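BREX protein BrxA (Magnetospirillum magneticum, PDB 3BHW) is probably part of a type 1 BREX system, which protects bacteria against double-stranded DNA phage by blocking replication of the phage DNA. Local coordinates at residues R7-L19 against V90-D103. Numbering follows the deposited sequence.
Sequences RYKADIGGGSLKL and VFAAAIKHSTLLGD
The backbones come nearest, CA to CA, where Tyr-8, Ile-12 and Leu-17 face Leu-100, Ser-98 and Val-90 in turn, so the loop 7-19 runs in the opposite chain direction to 90-103, past the end of helix 83-97 and the start of helix 99-112. At one end Asp-103 OD2 gathers three donors. Arg-7 NH1 forms a salt bridge to Asp-103 OD2 at 2.8 Å; Asp-103 OD2 accepts through its syn lone pair, with guanidinium and carboxylate turned only 29° from each other. Arg-7 NE adds a weak bond to the same oxygen. Tyr-8 OH reaches Asp-103 OD2 at 2.5 Å, an unusually short bond, with ring and carboxylate planes 71° apart. Arg-7 NE also donates to Tyr-8 OH, almost exactly in the guanidinium plane, which ties the three groups together. Arg-7 is extended, with CG anti to the backbone N (chi1 -177°); CG lies over the centre of the Tyr-8 ring and Thr-99 CG2 lies over one guanidinium face, toward its rim. The other carboxylate oxygen, Asp-103 OD1, is hydrogen-bonded to Tyr-192 OH, on helix 191-197.

The Tyr-8 ring meets Leu-100 with its edge, Tyr-8 CD1 lying 3.6 Å from Leu-100 CA. Leu-100 CD2 touches Ile-12 CG2 at 3.8 Å. Ser-98 OG caps helix 99-112 by accepting from Leu-101 N (3.0 Å) and also meets a water held by Lys-9 O and Ile-12 N. A second water accepts from both Lys-9 N and Leu-100 N, and so links the loop to the first turn of the helix. Farther along, Leu-17 CD2 sits on Ala-94 CB at 3.8 Å, while its CD1 approaches Phe-91 CB. Helix 145-161 packs on Ile-12 as well. The arrangement is an N-terminal arm laid over a helix-helix junction with a serine N-cap, in the all-helical fold of BrxA.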
ATOM      1  N   ARG A   7       4.818  13.095  10.608  1.00 27.01           N
ATOM      2  CA  ARG A   7       3.546  12.582  10.134  1.00 24.96           C
ATOM      3  C   ARG A   7       3.774  11.809   8.845  1.00 24.50           C
ATOM      4  O   ARG A   7       3.279  10.701   8.677  1.00 26.08           O
ATOM      5  CB  ARG A   7       2.575  13.732   9.896  1.00 24.40           C
ATOM      6  CG  ARG A   7       1.213  13.251   9.463  1.00 21.69           C
ATOM      7  CD  ARG A   7       0.176  14.371   9.351  1.00 22.26           C
ATOM      8  NE  ARG A   7      -1.049  13.851   8.712  1.00 18.93           N
ATOM      9  CZ  ARG A   7      -1.973  13.127   9.343  1.00 21.60           C
ATOM     10  NH1 ARG A   7      -3.031  12.654   8.684  1.00 20.52           N
ATOM     11  NH2 ARG A   7      -1.836  12.862  10.654  1.00 22.34           N
ATOM     12  N   TYR A   8       4.534  12.398   7.941  1.00 22.90           N
ATOM     13  CA  TYR A   8       4.723  11.846   6.620  1.00 21.98           C
ATOM     14  C   TYR A   8       6.131  11.323   6.515  1.00 22.48           C
ATOM     15  O   TYR A   8       7.077  12.016   6.888  1.00 23.47           O
ATOM     16  CB  TYR A   8       4.467  12.925   5.575  1.00 20.82           C
ATOM     17  CG  TYR A   8       3.021  13.395   5.595  1.00 21.58           C
ATOM     18  CD1 TYR A   8       1.970  12.531   5.271  1.00 19.96           C
ATOM     19  CD2 TYR A   8       2.716  14.707   5.933  1.00 20.45           C
ATOM     20  CE1 TYR A   8       0.641  12.968   5.279  1.00 22.19           C
ATOM     21  CE2 TYR A   8       1.412  15.159   5.967  1.00 19.95           C
ATOM     22  CZ  TYR A   8       0.370  14.284   5.663  1.00 20.74           C
ATOM     23  OH  TYR A   8      -0.898  14.795   5.681  1.00 20.36           O
ATOM     24  N   LYS A   9       6.273  10.090   6.051  1.00 22.70           N
ATOM     25  CA  LYS A   9       7.593   9.521   5.843  1.00 23.43           C
ATOM     26  C   LYS A   9       7.681   8.879   4.489  1.00 22.69           C
ATOM     27  O   LYS A   9       6.656   8.615   3.864  1.00 22.68           O
ATOM     28  CB  LYS A   9       7.970   8.529   6.933  1.00 24.55           C
ATOM     29  CG  LYS A   9       6.873   7.687   7.478  1.00 25.84           C
ATOM     30  CD  LYS A   9       7.299   7.304   8.897  1.00 30.61           C
ATOM     31  CE  LYS A   9       6.136   7.104   9.861  1.00 32.01           C
ATOM     32  NZ  LYS A   9       6.641   6.925  11.273  1.00 33.66           N
ATOM     33  N   ALA A  10       8.905   8.630   4.036  1.00 22.25           N
ATOM     34  CA  ALA A  10       9.159   8.165   2.700  1.00 22.55           C
ATOM     35  C   ALA A  10       9.248   6.633   2.591  1.00 22.06           C
ATOM     36  O   ALA A  10       9.503   6.134   1.502  1.00 21.88           O
ATOM     37  CB  ALA A  10      10.428   8.806   2.162  1.00 23.60           C
ATOM     38  N   ASP A  11       9.020   5.896   3.686  1.00 21.87           N
ATOM     39  CA  ASP A  11       9.206   4.432   3.652  1.00 21.62           C
ATOM     40  C   ASP A  11       8.439   3.767   2.481  1.00 20.67           C
ATOM     41  O   ASP A  11       8.947   2.838   1.842  1.00 20.87           O
ATOM     42  CB  ASP A  11       8.811   3.776   4.975  1.00 22.13           C
ATOM     43  CG  ASP A  11       9.751   4.137   6.121  1.00 24.16           C
ATOM     44  OD1 ASP A  11      10.950   4.419   5.890  1.00 29.52           O
ATOM     45  OD2 ASP A  11       9.303   4.095   7.277  1.00 30.85           O
ATOM     46  N   ILE A  12       7.245   4.288   2.198  1.00 20.79           N
ATOM     47  CA  ILE A  12       6.378   3.761   1.146  0.50 21.52           C
ATOM     48  C   ILE A  12       7.083   3.651  -0.217  1.00 21.18           C
ATOM     49  O   ILE A  12       6.749   2.776  -1.024  1.00 21.12           O
ATOM     50  CB  ILE A  12       5.054   4.575   1.095  0.50 21.37           C
ATOM     51  CG1 ILE A  12       3.942   3.842   0.326  0.50 22.15           C
ATOM     52  CG2 ILE A  12       5.292   6.020   0.597  0.50 22.20           C
ATOM     53  CD1 ILE A  12       3.637   4.422  -1.041  0.50 19.80           C
ATOM     54  N   GLY A  13       8.081   4.505  -0.445  1.00 20.61           N
ATOM     55  CA  GLY A  13       8.817   4.542  -1.705  1.00 20.24           C
ATOM     56  C   GLY A  13       9.722   3.356  -1.970  1.00 19.48           C
ATOM     57  O   GLY A  13      10.230   3.197  -3.091  1.00 21.20           O
ATOM     58  N   GLY A  14       9.941   2.538  -0.949  1.00 17.50           N
ATOM     59  CA  GLY A  14      10.806   1.361  -1.102  1.00 18.92           C
ATOM     60  C   GLY A  14      10.276   0.298  -2.053  1.00 19.55           C
ATOM     61  O   GLY A  14      11.044  -0.541  -2.577  1.00 20.98           O
ATOM     62  N   GLY A  15       8.966   0.312  -2.290  1.00 20.45           N
ATOM     63  CA  GLY A  15       8.374  -0.608  -3.256  1.00 19.28           C
ATOM     64  C   GLY A  15       6.856  -0.571  -3.325  1.00 17.90           C
ATOM     65  O   GLY A  15       6.173  -0.132  -2.369  1.00 16.74           O
ATOM     66  N   SER A  16       6.342  -0.997  -4.478  1.00 18.19           N
ATOM     67  CA  SER A  16       4.902  -0.985  -4.723  1.00 17.73           C
ATOM     68  C   SER A  16       4.319  -2.247  -4.106  1.00 17.27           C
ATOM     69  O   SER A  16       4.983  -2.851  -3.260  1.00 18.52           O
ATOM     70  CB  SER A  16       4.576  -0.872  -6.223  1.00 17.86           C
ATOM     71  OG  SER A  16       5.206  -1.921  -6.927  1.00 19.86           O
ATOM     72  N   LEU A  17       3.108  -2.659  -4.525  1.00 16.58           N
ATOM     73  CA  LEU A  17       2.446  -3.705  -3.749  1.00 15.92           C
ATOM     74  C   LEU A  17       3.125  -5.085  -3.877  1.00 17.32           C
ATOM     75  O   LEU A  17       3.259  -5.800  -2.895  1.00 18.03           O
ATOM     76  CB  LEU A  17       0.973  -3.781  -4.099  1.00 16.84           C
ATOM     77  CG  LEU A  17       0.271  -2.438  -3.865  1.00 15.15           C
ATOM     78  CD1 LEU A  17      -1.210  -2.607  -4.232  1.00 17.08           C
ATOM     79  CD2 LEU A  17       0.391  -1.918  -2.455  1.00 19.89           C
ATOM     80  N   LYS A  18       3.546  -5.416  -5.085  1.00 17.10           N
ATOM     81  CA  LYS A  18       4.277  -6.635  -5.378  1.00 18.33           C
ATOM     82  C   LYS A  18       3.597  -7.853  -4.792  1.00 18.49           C
ATOM     83  O   LYS A  18       4.075  -8.470  -3.846  1.00 17.96           O
ATOM     84  CB  LYS A  18       5.684  -6.506  -4.844  1.00 19.88           C
ATOM     85  CG  LYS A  18       6.531  -5.503  -5.625  1.00 22.16           C
ATOM     86  CD  LYS A  18       7.967  -5.648  -5.246  1.00 26.21           C
ATOM     87  CE  LYS A  18       8.814  -4.784  -6.117  1.00 27.83           C
ATOM     88  NZ  LYS A  18       9.083  -5.438  -7.403  1.00 28.72           N
ATOM     89  N   LEU A  19       2.476  -8.216  -5.394  1.00 17.54           N
ATOM     90  CA  LEU A  19       1.660  -9.310  -4.855  1.00 17.49           C
ATOM     91  C   LEU A  19       2.382 -10.653  -4.727  1.00 17.96           C
ATOM     92  O   LEU A  19       2.301 -11.293  -3.642  1.00 15.63           O
ATOM     93  CB  LEU A  19       0.371  -9.480  -5.645  1.00 17.64           C
ATOM     94  CG  LEU A  19      -0.456 -10.622  -5.094  1.00 18.45           C
ATOM     95  CD1 LEU A  19      -0.867 -10.395  -3.645  1.00 16.33           C
ATOM     96  CD2 LEU A  19      -1.664 -10.821  -5.974  1.00 19.44           C
ATOM     97  N   VAL A  90      -3.407  -6.346   0.166  1.00 14.32           N
ATOM     98  CA  VAL A  90      -2.081  -5.728   0.265  1.00 13.66           C
ATOM     99  C   VAL A  90      -2.211  -4.184   0.234  1.00 14.90           C
ATOM    100  O   VAL A  90      -1.510  -3.457   0.989  1.00 14.47           O
ATOM    101  CB  VAL A  90      -1.125  -6.249  -0.811  1.00 13.86           C
ATOM    102  CG1 VAL A  90       0.219  -5.552  -0.604  1.00 12.19           C
ATOM    103  CG2 VAL A  90      -0.983  -7.735  -0.664  1.00 13.43           C
ATOM    104  N   PHE A  91      -3.105  -3.678  -0.607  1.00 15.19           N
ATOM    105  CA  PHE A  91      -3.374  -2.234  -0.691  1.00 14.67           C
ATOM    106  C   PHE A  91      -3.802  -1.654   0.652  1.00 16.39           C
ATOM    107  O   PHE A  91      -3.287  -0.602   1.077  1.00 14.15           O
ATOM    108  CB  PHE A  91      -4.408  -1.983  -1.795  1.00 15.71           C
ATOM    109  CG  PHE A  91      -4.710  -0.519  -2.098  1.00 15.91           C
ATOM    110  CD1 PHE A  91      -3.718   0.478  -2.252  1.00 12.25           C
ATOM    111  CD2 PHE A  91      -6.040  -0.152  -2.301  1.00 16.21           C
ATOM    112  CE1 PHE A  91      -4.128   1.791  -2.595  1.00 13.14           C
ATOM    113  CE2 PHE A  91      -6.403   1.127  -2.634  1.00 12.94           C
ATOM    114  CZ  PHE A  91      -5.467   2.104  -2.796  1.00 15.77           C
ATOM    115  N   ALA A  92      -4.615  -2.374   1.397  1.00 14.83           N
ATOM    116  CA  ALA A  92      -5.145  -1.864   2.649  1.00 14.24           C
ATOM    117  C   ALA A  92      -3.988  -1.812   3.626  1.00 13.40           C
ATOM    118  O   ALA A  92      -3.912  -0.864   4.409  1.00 15.68           O
ATOM    119  CB  ALA A  92      -6.195  -2.838   3.180  1.00 12.99           C
ATOM    120  N   ALA A  93      -3.166  -2.869   3.621  1.00 12.74           N
ATOM    121  CA  ALA A  93      -1.993  -2.907   4.467  1.00 15.11           C
ATOM    122  C   ALA A  93      -1.064  -1.763   4.125  1.00 14.84           C
ATOM    123  O   ALA A  93      -0.480  -1.131   5.030  1.00 15.16           O
ATOM    124  CB  ALA A  93      -1.304  -4.264   4.352  1.00 15.41           C
ATOM    125  N   ALA A  94      -0.940  -1.444   2.836  1.00 13.85           N
ATOM    126  CA  ALA A  94      -0.019  -0.339   2.444  1.00 13.50           C
ATOM    127  C   ALA A  94      -0.565   0.989   2.947  1.00 14.87           C
ATOM    128  O   ALA A  94       0.204   1.855   3.428  1.00 13.45           O
ATOM    129  CB  ALA A  94       0.204  -0.315   0.994  1.00 14.62           C
ATOM    130  N   ILE A  95      -1.851   1.161   2.874  1.00 14.20           N
ATOM    131  CA  ILE A  95      -2.493   2.360   3.438  1.00 14.33           C
ATOM    132  C   ILE A  95      -2.299   2.481   4.942  1.00 15.45           C
ATOM    133  O   ILE A  95      -1.837   3.533   5.456  1.00 15.58           O
ATOM    134  CB  ILE A  95      -3.965   2.448   3.063  1.00 15.08           C
ATOM    135  CG1 ILE A  95      -4.049   2.656   1.545  1.00 13.03           C
ATOM    136  CG2 ILE A  95      -4.656   3.620   3.822  1.00 13.91           C
ATOM    137  CD1 ILE A  95      -5.403   2.294   0.965  1.00 14.85           C
ATOM    138  N   LYS A  96      -2.637   1.425   5.677  1.00 16.32           N
ATOM    139  CA  LYS A  96      -2.416   1.432   7.120  1.00 15.99           C
ATOM    140  C   LYS A  96      -0.972   1.811   7.536  1.00 15.60           C
ATOM    141  O   LYS A  96      -0.776   2.524   8.506  1.00 17.44           O
ATOM    142  CB  LYS A  96      -2.824   0.099   7.739  1.00 16.55           C
ATOM    143  CG  LYS A  96      -2.929   0.232   9.254  1.00 17.64           C
ATOM    144  CD  LYS A  96      -3.730  -0.868   9.848  1.00 18.89           C
ATOM    145  CE  LYS A  96      -3.606  -0.848  11.372  1.00 20.10           C
ATOM    146  NZ  LYS A  96      -4.145  -2.081  12.031  1.00 17.94           N
ATOM    147  N   HIS A  97       0.013   1.308   6.788  1.00 16.03           N
ATOM    148  CA  HIS A  97       1.431   1.508   7.076  1.00 14.95           C
ATOM    149  C   HIS A  97       1.888   2.921   6.696  1.00 16.07           C
ATOM    150  O   HIS A  97       2.876   3.452   7.235  1.00 17.32           O
ATOM    151  CB  HIS A  97       2.221   0.435   6.292  1.00 16.01           C
ATOM    152  CG  HIS A  97       3.698   0.584   6.377  1.00 18.80           C
ATOM    153  ND1 HIS A  97       4.413   1.287   5.430  1.00 22.71           N
ATOM    154  CD2 HIS A  97       4.607   0.076   7.239  1.00 24.05           C
ATOM    155  CE1 HIS A  97       5.696   1.252   5.742  1.00 25.33           C
ATOM    156  NE2 HIS A  97       5.840   0.532   6.838  1.00 23.41           N
ATOM    157  N   SER A  98       1.200   3.537   5.746  1.00 16.33           N
ATOM    158  CA  SER A  98       1.637   4.838   5.196  1.00 14.52           C
ATOM    159  C   SER A  98       0.605   5.988   5.189  1.00 14.91           C
ATOM    160  O   SER A  98      -0.229   6.067   4.319  1.00 15.35           O
ATOM    161  CB  SER A  98       2.230   4.676   3.812  1.00 16.43           C
ATOM    162  OG  SER A  98       2.500   5.936   3.191  1.00 15.77           O
ATOM    163  N   THR A  99       0.703   6.905   6.154  1.00 15.06           N
ATOM    164  CA  THR A  99      -0.127   8.114   6.141  1.00 13.73           C
ATOM    165  C   THR A  99       0.104   8.931   4.868  1.00 14.86           C
ATOM    166  O   THR A  99      -0.788   9.621   4.417  1.00 15.44           O
ATOM    167  CB  THR A  99       0.103   8.925   7.455  1.00 14.46           C
ATOM    168  OG1 THR A  99      -0.161   8.047   8.570  1.00 16.01           O
ATOM    169  CG2 THR A  99      -0.827  10.125   7.532  1.00 16.30           C
ATOM    170  N   LEU A 100       1.319   8.896   4.307  1.00 15.04           N
ATOM    171  CA  LEU A 100       1.587   9.638   3.098  1.00 15.40           C
ATOM    172  C   LEU A 100       0.700   9.138   1.938  1.00 15.62           C
ATOM    173  O   LEU A 100       0.118   9.953   1.183  1.00 16.06           O
ATOM    174  CB  LEU A 100       3.079   9.580   2.730  1.00 16.23           C
ATOM    175  CG  LEU A 100       3.479  10.334   1.474  1.00 15.69           C
ATOM    176  CD1 LEU A 100       3.567  11.801   1.768  1.00 19.09           C
ATOM    177  CD2 LEU A 100       4.820   9.732   0.986  1.00 19.41           C
ATOM    178  N   LEU A 101       0.607   7.814   1.789  1.00 15.28           N
ATOM    179  CA  LEU A 101      -0.299   7.194   0.800  1.00 15.66           C
ATOM    180  C   LEU A 101      -1.768   7.445   1.159  1.00 16.79           C
ATOM    181  O   LEU A 101      -2.553   7.937   0.354  1.00 14.93           O
ATOM    182  CB  LEU A 101      -0.043   5.700   0.668  1.00 15.74           C
ATOM    183  CG  LEU A 101      -1.001   4.976  -0.292  1.00 13.33           C
ATOM    184  CD1 LEU A 101      -0.851   5.425  -1.771  1.00 16.57           C
ATOM    185  CD2 LEU A 101      -0.723   3.481  -0.170  1.00 16.77           C
ATOM    186  N   GLY A 102      -2.150   7.111   2.388  1.00 16.75           N
ATOM    187  CA  GLY A 102      -3.550   7.269   2.792  1.00 17.49           C
ATOM    188  C   GLY A 102      -4.091   8.688   2.589  1.00 17.59           C
ATOM    189  O   GLY A 102      -5.193   8.854   2.029  1.00 16.97           O
ATOM    190  N   ASP A 103      -3.314   9.695   3.018  1.00 15.95           N
ATOM    191  CA  ASP A 103      -3.701  11.100   2.895  1.00 15.63           C
ATOM    192  C   ASP A 103      -3.755  11.525   1.414  1.00 15.49           C
ATOM    193  O   ASP A 103      -4.577  12.359   1.049  1.00 16.63           O
ATOM    194  CB  ASP A 103      -2.789  12.059   3.713  1.00 15.60           C
ATOM    195  CG  ASP A 103      -3.154  12.107   5.183  1.00 16.97           C
ATOM    196  OD1 ASP A 103      -4.017  11.311   5.617  1.00 17.03           O
ATOM    197  OD2 ASP A 103      -2.572  12.970   5.899  1.00 19.02           O
TER
HETATM  198  O   HOH W   1       2.140   9.118  10.396  1.00 36.55           O
HETATM  199  O   HOH W   2       5.386   5.781   4.288  1.00 17.77           O
HETATM  200  O   HOH W   3       3.835   8.297   5.774  1.00 23.52           O